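Local coordinates for thermostable carboxypeptidase 1 (Pyrococcus furiosus, PDB 1KA2), which removes amino acids one after another from the C-terminus of peptides, with broad specificity and a single cobalt ion per subunit, at residues A[86-91]-A[470-475]; A[10-15]-A[67-72]; A[345-350]-A[356-361]. All coordinates share one frame; numbering follows the deposited sequence.

Contact 1 of 3, residues A[86-91]-A[470-475]; sequences IVRVLD and IYPPKE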
loop_
_atom_site.group_PDB
_atom_site.type_symbol
_atom_site.label_atom_id
_atom_site.label_comp_id
_atom_site.label_asym_id
_atom_site.label_seq_id
_atom_site.Cartn_x
_atom_site.Cartn_y
_atom_site.Cartn_z
ATOM N N ILE A 86 25.953 5.526 11.609
ATOM C CA ILE A 86 25.195 6.353 10.687
ATOM C C ILE A 86 26.078 6.737 9.511
ATOM O O ILE A 86 25.694 6.571 8.346
ATOM C CB ILE A 86 24.701 7.643 11.376
ATOM C CG1 ILE A 86 23.784 7.285 12.540
ATOM C CG2 ILE A 86 23.949 8.517 10.388
ATOM C CD1 ILE A 86 23.357 8.473 13.337
ATOM N N VAL A 87 27.267 7.242 9.830
ATOM C CA VAL A 87 28.223 7.670 8.818
ATOM C C VAL A 87 28.745 6.519 7.956
ATOM O O VAL A 87 28.751 6.620 6.729
ATOM C CB VAL A 87 29.423 8.400 9.467
ATOM C CG1 VAL A 87 30.399 8.861 8.392
ATOM C CG2 VAL A 87 28.923 9.590 10.289
ATOM N N ARG A 88 29.174 5.426 8.581
ATOM C CA ARG A 88 29.689 4.301 7.805
ATOM C C ARG A 88 28.658 3.893 6.762
ATOM O O ARG A 88 28.962 3.798 5.572
ATOM C CB ARG A 88 29.997 3.088 8.695
ATOM C CG ARG A 88 30.848 2.038 7.993
ATOM C CD ARG A 88 30.876 0.693 8.720
ATOM N NE ARG A 88 29.784 -0.203 8.320
ATOM C CZ ARG A 88 28.573 -0.218 8.875
ATOM N NH1 ARG A 88 28.280 0.614 9.867
ATOM N NH2 ARG A 88 27.657 -1.076 8.445
ATOM N N VAL A 89 27.432 3.668 7.224
ATOM C CA VAL A 89 26.339 3.258 6.353
ATOM C C VAL A 89 26.060 4.280 5.252
ATOM O O VAL A 89 26.001 3.932 4.069
ATOM C CB VAL A 89 25.045 3.013 7.178
ATOM C CG1 VAL A 89 23.842 2.826 6.251
ATOM C CG2 VAL A 89 25.227 1.800 8.062
ATOM N N LEU A 90 25.890 5.539 5.632
ATOM C CA LEU A 90 25.610 6.567 4.645
ATOM C C LEU A 90 26.789 6.816 3.715
ATOM O O LEU A 90 26.596 7.143 2.543
ATOM C CB LEU A 90 25.174 7.873 5.333
ATOM C CG LEU A 90 23.779 7.816 5.982
ATOM C CD1 LEU A 90 23.482 9.135 6.670
ATOM C CD2 LEU A 90 22.719 7.531 4.921
ATOM N N ASP A 91 28.010 6.652 4.215
ATOM C CA ASP A 91 29.175 6.872 3.355
ATOM C C ASP A 91 29.189 5.806 2.259
ATOM O O ASP A 91 29.450 6.105 1.097
ATOM C CB ASP A 91 30.479 6.822 4.161
ATOM C CG ASP A 91 31.698 7.148 3.310
ATOM O OD1 ASP A 91 32.616 6.305 3.240
ATOM O OD2 ASP A 91 31.731 8.245 2.706
ATOM N N ILE A 470 24.712 -1.228 12.539
ATOM C CA ILE A 470 25.760 -0.503 13.233
ATOM C C ILE A 470 27.154 -0.914 12.742
ATOM O O ILE A 470 27.999 -0.064 12.468
ATOM C CB ILE A 470 25.646 -0.725 14.758
ATOM C CG1 ILE A 470 24.474 0.104 15.296
ATOM C CG2 ILE A 470 26.938 -0.338 15.452
ATOM C CD1 ILE A 470 24.079 -0.221 16.716
ATOM N N TYR A 471 27.372 -2.218 12.618
ATOM C CA TYR A 471 28.659 -2.752 12.188
ATOM C C TYR A 471 28.549 -3.485 10.860
ATOM O O TYR A 471 27.488 -4.006 10.520
ATOM C CB TYR A 471 29.193 -3.740 13.233
ATOM C CG TYR A 471 29.145 -3.237 14.660
ATOM C CD1 TYR A 471 28.160 -3.677 15.547
ATOM C CD2 TYR A 471 30.092 -2.323 15.129
ATOM C CE1 TYR A 471 28.125 -3.222 16.871
ATOM C CE2 TYR A 471 30.062 -1.862 16.445
ATOM C CZ TYR A 471 29.078 -2.317 17.307
ATOM O OH TYR A 471 29.068 -1.872 18.609
ATOM N N PRO A 472 29.652 -3.543 10.092
ATOM C CA PRO A 472 29.617 -4.244 8.805
ATOM C C PRO A 472 29.366 -5.715 9.114
ATOM O O PRO A 472 29.561 -6.147 10.250
ATOM C CB PRO A 472 31.017 -4.005 8.241
ATOM C CG PRO A 472 31.432 -2.698 8.874
ATOM C CD PRO A 472 30.945 -2.861 10.288
ATOM N N PRO A 473 28.945 -6.505 8.116
ATOM C CA PRO A 473 28.679 -7.931 8.341
ATOM C C PRO A 473 29.756 -8.675 9.131
ATOM O O PRO A 473 29.464 -9.328 10.132
ATOM C CB PRO A 473 28.534 -8.482 6.927
ATOM C CG PRO A 473 27.953 -7.331 6.185
ATOM C CD PRO A 473 28.764 -6.156 6.695
ATOM N N LYS A 474 31.001 -8.577 8.683
ATOM C CA LYS A 474 32.083 -9.275 9.363
ATOM C C LYS A 474 32.284 -8.812 10.797
ATOM O O LYS A 474 32.300 -9.624 11.716
ATOM C CB LYS A 474 33.378 -9.131 8.570
ATOM C CG LYS A 474 33.339 -9.896 7.264
ATOM C CD LYS A 474 34.649 -9.820 6.530
ATOM C CE LYS A 474 34.611 -10.665 5.271
ATOM N NZ LYS A 474 35.968 -10.800 4.666
ATOM N N GLU A 475 32.423 -7.508 10.992
ATOM C CA GLU A 475 32.620 -6.975 12.330
ATOM C C GLU A 475 31.453 -7.361 13.243
ATOM O O GLU A 475 31.636 -7.561 14.438
ATOM C CB GLU A 475 32.791 -5.455 12.267
ATOM C CG GLU A 475 33.162 -4.820 13.596
ATOM C CD GLU A 475 33.539 -3.353 13.466
ATOM O OE1 GLU A 475 33.792 -2.717 14.511
ATOM O OE2 GLU A 475 33.585 -2.841 12.323
#
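Arg88 and Pro472 meet where a side chain of helix 81-99 reaches the N-cap of helix 473-481 in the largely helical M32 carboxypeptidase fold. Pro472 holds the N-cap position, and the arginine lies against it and against the two residues before it. The Arg88 chain leaves its helix with CG anti to the backbone N (chi1 -166°), then bends at chi3 (88°), and this bend lays the guanidinium flat over the turn instead of pointing it straight ahead. One face of the group thus rests on the peptide link between Tyr471 and Pro472: Tyr471 C sits 3.5 Å above the plane of the Arg88 guanidinium, displaced from the middle of the group, with Pro472 N beside it. The proline ring crosses the arginine obliquely. Pro472 CG comes to 3.0 Å from Arg88 NE, a distance short enough to be read with caution, while Arg88 CD is 3.4 Å from the same Pro472 CG. Arg88 NH1 lies 2.7 Å from Ile470 O, but the angle is too poor for a hydrogen bond; NH1 bonds instead to the carbonyl of Ser469. Glu165 pairs with NE in a salt bridge, which helps fix the rotation of the group. Within the turn, Ile470 CG2 stands 3.3 Å from the plane of the Tyr471 ring, above the middle of the ring.

Contact 2 of 3, residues A[10-15]-A[67-72]; sequences IKQILA and VNLVEK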
loop_
_atom_site.group_PDB
_atom_site.type_symbol
_atom_site.label_atom_id
_atom_site.label_comp_id
_atom_site.label_asym_id
_atom_site.label_seq_id
_atom_site.Cartn_x
_atom_site.Cartn_y
_atom_site.Cartn_z
ATOM N N ILE A 10 25.295 15.045 13.345
ATOM C CA ILE A 10 24.578 13.783 13.197
ATOM C C ILE A 10 23.060 14.039 13.164
ATOM O O ILE A 10 22.348 13.432 12.373
ATOM C CB ILE A 10 24.922 12.823 14.358
ATOM C CG1 ILE A 10 26.418 12.483 14.338
ATOM C CG2 ILE A 10 24.092 11.556 14.258
ATOM C CD1 ILE A 10 26.866 11.605 13.190
ATOM N N LYS A 11 22.571 14.946 14.008
ATOM C CA LYS A 11 21.140 15.251 14.031
ATOM C C LYS A 11 20.680 15.917 12.743
ATOM O O LYS A 11 19.584 15.641 12.261
ATOM C CB LYS A 11 20.779 16.189 15.185
ATOM C CG LYS A 11 20.924 15.645 16.593
ATOM C CD LYS A 11 20.473 16.739 17.569
ATOM C CE LYS A 11 20.947 16.501 18.984
ATOM N NZ LYS A 11 20.617 17.673 19.849
ATOM N N GLN A 12 21.499 16.819 12.201
ATOM C CA GLN A 12 21.136 17.508 10.967
ATOM C C GLN A 12 20.992 16.467 9.869
ATOM O O GLN A 12 20.133 16.572 9.006
ATOM C CB GLN A 12 22.212 18.516 10.550
ATOM C CG GLN A 12 22.640 19.516 11.616
ATOM C CD GLN A 12 23.538 20.603 11.046
ATOM O OE1 GLN A 12 23.059 21.547 10.412
ATOM N NE2 GLN A 12 24.845 20.465 11.248
ATOM N N ILE A 13 21.853 15.460 9.914
ATOM C CA ILE A 13 21.827 14.395 8.931
ATOM C C ILE A 13 20.553 13.575 9.064
ATOM O O ILE A 13 19.844 13.361 8.076
ATOM C CB ILE A 13 23.056 13.472 9.092
ATOM C CG1 ILE A 13 24.316 14.215 8.639
ATOM C CG2 ILE A 13 22.857 12.183 8.301
ATOM C CD1 ILE A 13 25.607 13.442 8.871
ATOM N N LEU A 14 20.254 13.132 10.282
ATOM C CA LEU A 14 19.063 12.327 10.528
ATOM C C LEU A 14 17.774 13.040 10.130
ATOM O O LEU A 14 16.826 12.396 9.680
ATOM C CB LEU A 14 18.996 11.898 12.000
ATOM C CG LEU A 14 20.125 10.978 12.476
ATOM C CD1 LEU A 14 19.865 10.533 13.914
ATOM C CD2 LEU A 14 20.239 9.765 11.549
ATOM N N ALA A 15 17.740 14.361 10.291
ATOM C CA ALA A 15 16.565 15.147 9.918
ATOM C C ALA A 15 16.379 15.104 8.397
ATOM O O ALA A 15 15.266 14.949 7.911
ATOM C CB ALA A 15 16.724 16.591 10.384
ATOM N N VAL A 67 25.566 15.237 1.202
ATOM C CA VAL A 67 26.915 14.712 1.073
ATOM C C VAL A 67 27.902 15.515 1.920
ATOM O O VAL A 67 28.756 14.930 2.593
ATOM C CB VAL A 67 27.394 14.701 -0.403
ATOM C CG1 VAL A 67 28.809 14.142 -0.485
ATOM C CG2 VAL A 67 26.449 13.860 -1.252
ATOM N N ASN A 68 27.792 16.844 1.895
ATOM C CA ASN A 68 28.692 17.693 2.688
ATOM C C ASN A 68 28.616 17.329 4.176
ATOM O O ASN A 68 29.636 17.227 4.849
ATOM C CB ASN A 68 28.351 19.190 2.519
ATOM C CG ASN A 68 28.768 19.752 1.155
ATOM O OD1 ASN A 68 29.722 19.274 0.528
ATOM N ND2 ASN A 68 28.069 20.795 0.709
ATOM N N LEU A 69 27.400 17.136 4.679
ATOM C CA LEU A 69 27.190 16.781 6.078
ATOM C C LEU A 69 27.861 15.464 6.458
ATOM O O LEU A 69 28.504 15.365 7.506
ATOM C CB LEU A 69 25.691 16.700 6.386
ATOM C CG LEU A 69 24.960 18.034 6.550
ATOM C CD1 LEU A 69 23.509 17.787 6.921
ATOM C CD2 LEU A 69 25.644 18.851 7.637
ATOM N N VAL A 70 27.705 14.454 5.605
ATOM C CA VAL A 70 28.298 13.143 5.849
ATOM C C VAL A 70 29.820 13.248 5.862
ATOM O O VAL A 70 30.490 12.647 6.702
ATOM C CB VAL A 70 27.860 12.114 4.766
ATOM C CG1 VAL A 70 28.646 10.811 4.924
ATOM C CG2 VAL A 70 26.369 11.840 4.882
ATOM N N GLU A 71 30.371 14.005 4.921
ATOM C CA GLU A 71 31.815 14.181 4.870
ATOM C C GLU A 71 32.278 14.848 6.156
ATOM O O GLU A 71 33.225 14.389 6.800
ATOM C CB GLU A 71 32.215 15.040 3.666
ATOM C CG GLU A 71 32.702 14.229 2.476
ATOM C CD GLU A 71 33.893 13.358 2.828
ATOM O OE1 GLU A 71 34.908 13.913 3.299
ATOM O OE2 GLU A 71 33.816 12.124 2.634
ATOM N N LYS A 72 31.593 15.926 6.526
ATOM C CA LYS A 72 31.915 16.669 7.735
ATOM C C LYS A 72 31.917 15.770 8.970
ATOM O O LYS A 72 32.900 15.725 9.711
ATOM C CB LYS A 72 30.908 17.804 7.928
ATOM C CG LYS A 72 31.174 18.681 9.144
ATOM C CD LYS A 72 30.064 19.701 9.328
ATOM C CE LYS A 72 30.345 20.633 10.492
ATOM N NZ LYS A 72 31.554 21.469 10.248
#
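Gln12 opens the contact between helix 8-36 and helix 64-74, two helices running roughly antiparallel here: the short segments have axes 9.7 Å apart at closest approach and an angle of 148° between their directions. Gln12 touches mainly with its aliphatic base, CB lying 3.9 Å from Leu69 CD1. At the far end of the side chain the amide Gln12 NE2 comes to 4.0 Å from Leu69 CD2, so the two methyl groups of the leucine meet two different parts of one side chain. The glutamine lies roughly perpendicular to the leucine and, being partly exposed, borders the interface rather than filling it. One residue on, Ile13 is buried and lies at the nearest approach of the backbones, opposite Leu69. Its CG1 is anti to the carbonyl carbon (chi1 -71°), a setting that sends the longer branch over to the other helix, where Ile13 CG1 rests 3.6 Å from Leu69 CB. The two side chains run alongside one another in opposing directions. Ile13 CD1 then continues beyond the leucine side chain to the backbone, 3.7 Å from Leu69 O, and approaches Val70 CG2 more loosely at 4.4 Å. Helix 81-99 adds a further partner on each side, Leu90 touching Ile13 and Ile94 touching Val70. No hydrogen bond joins the two segments; the arrangement is apolar packing of a roughly antiparallel helix pair against a third helix, near the N-terminus of this predominantly alpha-helical fold.

Contact 3 of 3, residues A[345-350]-A[356-361]; sequences VRPDFI and VVTYNF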
loop_
_atom_site.group_PDB
_atom_site.type_symbol
_atom_site.label_atom_id
_atom_site.label_comp_id
_atom_site.label_asym_id
_atom_site.label_seq_id
_atom_site.Cartn_x
_atom_site.Cartn_y
_atom_site.Cartn_z
ATOM N N VAL A 345 16.391 -35.902 0.667
ATOM C CA VAL A 345 17.634 -35.460 0.053
ATOM C C VAL A 345 17.670 -36.046 -1.338
ATOM O O VAL A 345 17.578 -37.257 -1.507
ATOM C CB VAL A 345 18.867 -35.932 0.830
ATOM C CG1 VAL A 345 20.131 -35.542 0.069
ATOM C CG2 VAL A 345 18.876 -35.304 2.214
ATOM N N ARG A 346 17.787 -35.182 -2.337
ATOM C CA ARG A 346 17.804 -35.646 -3.709
ATOM C C ARG A 346 18.396 -34.633 -4.672
ATOM O O ARG A 346 17.854 -33.549 -4.870
ATOM C CB ARG A 346 16.378 -36.020 -4.135
ATOM C CG ARG A 346 16.009 -35.670 -5.560
ATOM C CD ARG A 346 14.817 -34.722 -5.566
ATOM N NE ARG A 346 13.606 -35.377 -5.080
ATOM C CZ ARG A 346 12.509 -34.733 -4.687
ATOM N NH1 ARG A 346 12.462 -33.406 -4.715
ATOM N NH2 ARG A 346 11.453 -35.420 -4.268
ATOM N N PRO A 347 19.547 -34.965 -5.268
ATOM C CA PRO A 347 20.127 -34.010 -6.210
ATOM C C PRO A 347 19.104 -33.864 -7.330
ATOM O O PRO A 347 18.518 -34.855 -7.770
ATOM C CB PRO A 347 21.423 -34.700 -6.651
ATOM C CG PRO A 347 21.125 -36.162 -6.463
ATOM C CD PRO A 347 20.384 -36.171 -5.149
ATOM N N ASP A 348 18.858 -32.629 -7.756
ATOM C CA ASP A 348 17.885 -32.368 -8.806
ATOM C C ASP A 348 18.283 -31.084 -9.526
ATOM O O ASP A 348 19.175 -30.362 -9.083
ATOM C CB ASP A 348 16.480 -32.222 -8.208
ATOM C CG ASP A 348 15.396 -32.840 -9.085
ATOM O OD1 ASP A 348 15.587 -32.925 -10.315
ATOM O OD2 ASP A 348 14.340 -33.229 -8.544
ATOM N N PHE A 349 17.606 -30.806 -10.632
ATOM C CA PHE A 349 17.906 -29.648 -11.456
ATOM C C PHE A 349 17.640 -28.245 -10.916
ATOM O O PHE A 349 18.435 -27.339 -11.153
ATOM C CB PHE A 349 17.175 -29.792 -12.789
ATOM C CG PHE A 349 17.676 -30.925 -13.633
ATOM C CD1 PHE A 349 16.817 -31.599 -14.488
ATOM C CD2 PHE A 349 19.009 -31.312 -13.582
ATOM C CE1 PHE A 349 17.280 -32.643 -15.280
ATOM C CE2 PHE A 349 19.479 -32.354 -14.371
ATOM C CZ PHE A 349 18.614 -33.022 -15.220
ATOM N N ILE A 350 16.539 -28.067 -10.195
ATOM C CA ILE A 350 16.151 -26.744 -9.714
ATOM C C ILE A 350 16.648 -26.301 -8.347
ATOM O O ILE A 350 16.304 -26.868 -7.319
ATOM C CB ILE A 350 14.609 -26.595 -9.750
ATOM C CG1 ILE A 350 14.077 -27.101 -11.095
ATOM C CG2 ILE A 350 14.210 -25.144 -9.533
ATOM C CD1 ILE A 350 14.729 -26.459 -12.294
ATOM N N VAL A 356 18.487 -29.234 1.661
ATOM C CA VAL A 356 19.568 -28.483 2.292
ATOM C C VAL A 356 20.997 -28.992 2.060
ATOM O O VAL A 356 21.965 -28.230 2.208
ATOM C CB VAL A 356 19.379 -28.399 3.806
ATOM C CG1 VAL A 356 18.006 -27.865 4.131
ATOM C CG2 VAL A 356 19.599 -29.765 4.422
ATOM N N VAL A 357 21.137 -30.273 1.721
ATOM C CA VAL A 357 22.457 -30.850 1.500
ATOM C C VAL A 357 22.968 -30.567 0.084
ATOM O O VAL A 357 24.144 -30.274 -0.108
ATOM C CB VAL A 357 22.435 -32.373 1.773
ATOM C CG1 VAL A 357 23.855 -32.933 1.756
ATOM C CG2 VAL A 357 21.785 -32.641 3.119
ATOM N N THR A 358 22.071 -30.622 -0.897
ATOM C CA THR A 358 22.430 -30.363 -2.292
ATOM C C THR A 358 22.334 -28.876 -2.688
ATOM O O THR A 358 22.953 -28.450 -3.665
ATOM C CB THR A 358 21.531 -31.186 -3.258
ATOM O OG1 THR A 358 20.180 -30.702 -3.200
ATOM C CG2 THR A 358 21.544 -32.661 -2.869
ATOM N N TYR A 359 21.574 -28.089 -1.929
ATOM C CA TYR A 359 21.396 -26.659 -2.233
ATOM C C TYR A 359 22.668 -25.864 -2.524
ATOM O O TYR A 359 22.801 -25.237 -3.583
ATOM C CB TYR A 359 20.656 -25.947 -1.092
ATOM C CG TYR A 359 20.306 -24.500 -1.394
ATOM C CD1 TYR A 359 19.212 -24.176 -2.199
ATOM C CD2 TYR A 359 21.074 -23.461 -0.887
ATOM C CE1 TYR A 359 18.889 -22.846 -2.491
ATOM C CE2 TYR A 359 20.769 -22.131 -1.174
ATOM C CZ TYR A 359 19.676 -21.830 -1.974
ATOM O OH TYR A 359 19.378 -20.520 -2.249
ATOM N N ASN A 360 23.600 -25.869 -1.578
ATOM C CA ASN A 360 24.818 -25.104 -1.765
ATOM C C ASN A 360 25.667 -25.438 -3.006
ATOM O O ASN A 360 26.518 -24.644 -3.407
ATOM C CB ASN A 360 25.651 -25.160 -0.484
ATOM C CG ASN A 360 25.041 -24.316 0.631
ATOM O OD1 ASN A 360 24.670 -23.165 0.407
ATOM N ND2 ASN A 360 24.942 -24.878 1.828
ATOM N N PHE A 361 25.426 -26.585 -3.637
ATOM C CA PHE A 361 26.202 -26.926 -4.823
ATOM C C PHE A 361 25.637 -26.164 -6.027
ATOM O O PHE A 361 26.337 -25.900 -7.010
ATOM C CB PHE A 361 26.216 -28.450 -5.041
ATOM C CG PHE A 361 27.053 -29.196 -4.019
ATOM C CD1 PHE A 361 26.457 -29.952 -3.014
ATOM C CD2 PHE A 361 28.440 -29.115 -4.050
ATOM C CE1 PHE A 361 27.225 -30.618 -2.053
ATOM C CE2 PHE A 361 29.223 -29.778 -3.092
ATOM C CZ PHE A 361 28.610 -30.532 -2.091
HETATM O O HOH W 1 19.421 -30.325 -5.620
#
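Val357 meets Val345 at the mouth of a loop between helix 335-342 and helix 359-375, whose residues 350 to 355 match the I/NRXXA/SD motif assigned to the M32 family. The two valines meet at a slant, one methyl each, CG2 of Val345 lying 4.0 Å from CG2 of Val357. Both are buried, and Tyr498 of the C-terminal helix 488-498 touches both. Thr358 comes next and carries the rest of the contact by dividing its branches. With chi1 at 68°, OG1 stands between the backbone N and the carbonyl carbon, which leaves CG2 anti to that carbon and turned toward segment 345-350. There Thr358 CG2 rests 3.9 Å from Pro347 CA and, more loosely, 4.4 Å from Val345 CG1. The hydroxyl is occupied otherwise. It hydrogen-bonds to OD1 of Asp355, the last residue of the motif, whose same oxygen also takes the backbone N-H of Arg346 and so holds both sides of the loop. A water molecule makes a second bridge: it donates to Thr358 OG1 at 2.6 Å and accepts from Asp348 N at 3.2 Å. Two polar groups of the loop are thereby linked without direct contact. Asp348 also accepts, through OD1, the N-H of Phe349 on the anti side, with Phe349 N 2.9 Å from Asp348 OD1 and 23° out of the carboxylate plane. Farther along, Tyr359 forms a cation-pi pair with Arg303, and Asn360, in the helix, bonds to Thr424 and Thr427 of helix 421-440. At Phe361 the backbone turns back on the threonine: Phe361 N donates to Thr358 O over 3.1 Å.

Contacts 1 and 2 share one block of packing. Their centres are 15 Å apart, and they touch through helix 81-99, whose Ile86 CD1 lies 3.3 Å from Ile10 CG2. One helix thus faces the N-terminal pair of contact 2 and, through Arg88, the C-terminal turn of contact 1. Contact 3 falls, along the chain, between the two segments of contact 1, yet lies on the opposite side of the chain's centre. Its centre is 34 Å from that of contact 1 and 47 Å from that of contact 2, with nearest atoms about 17 Å and 33 Å apart. None of the three lies at the site where His269, His273 and Glu299 hold the magnesium ion in this structure.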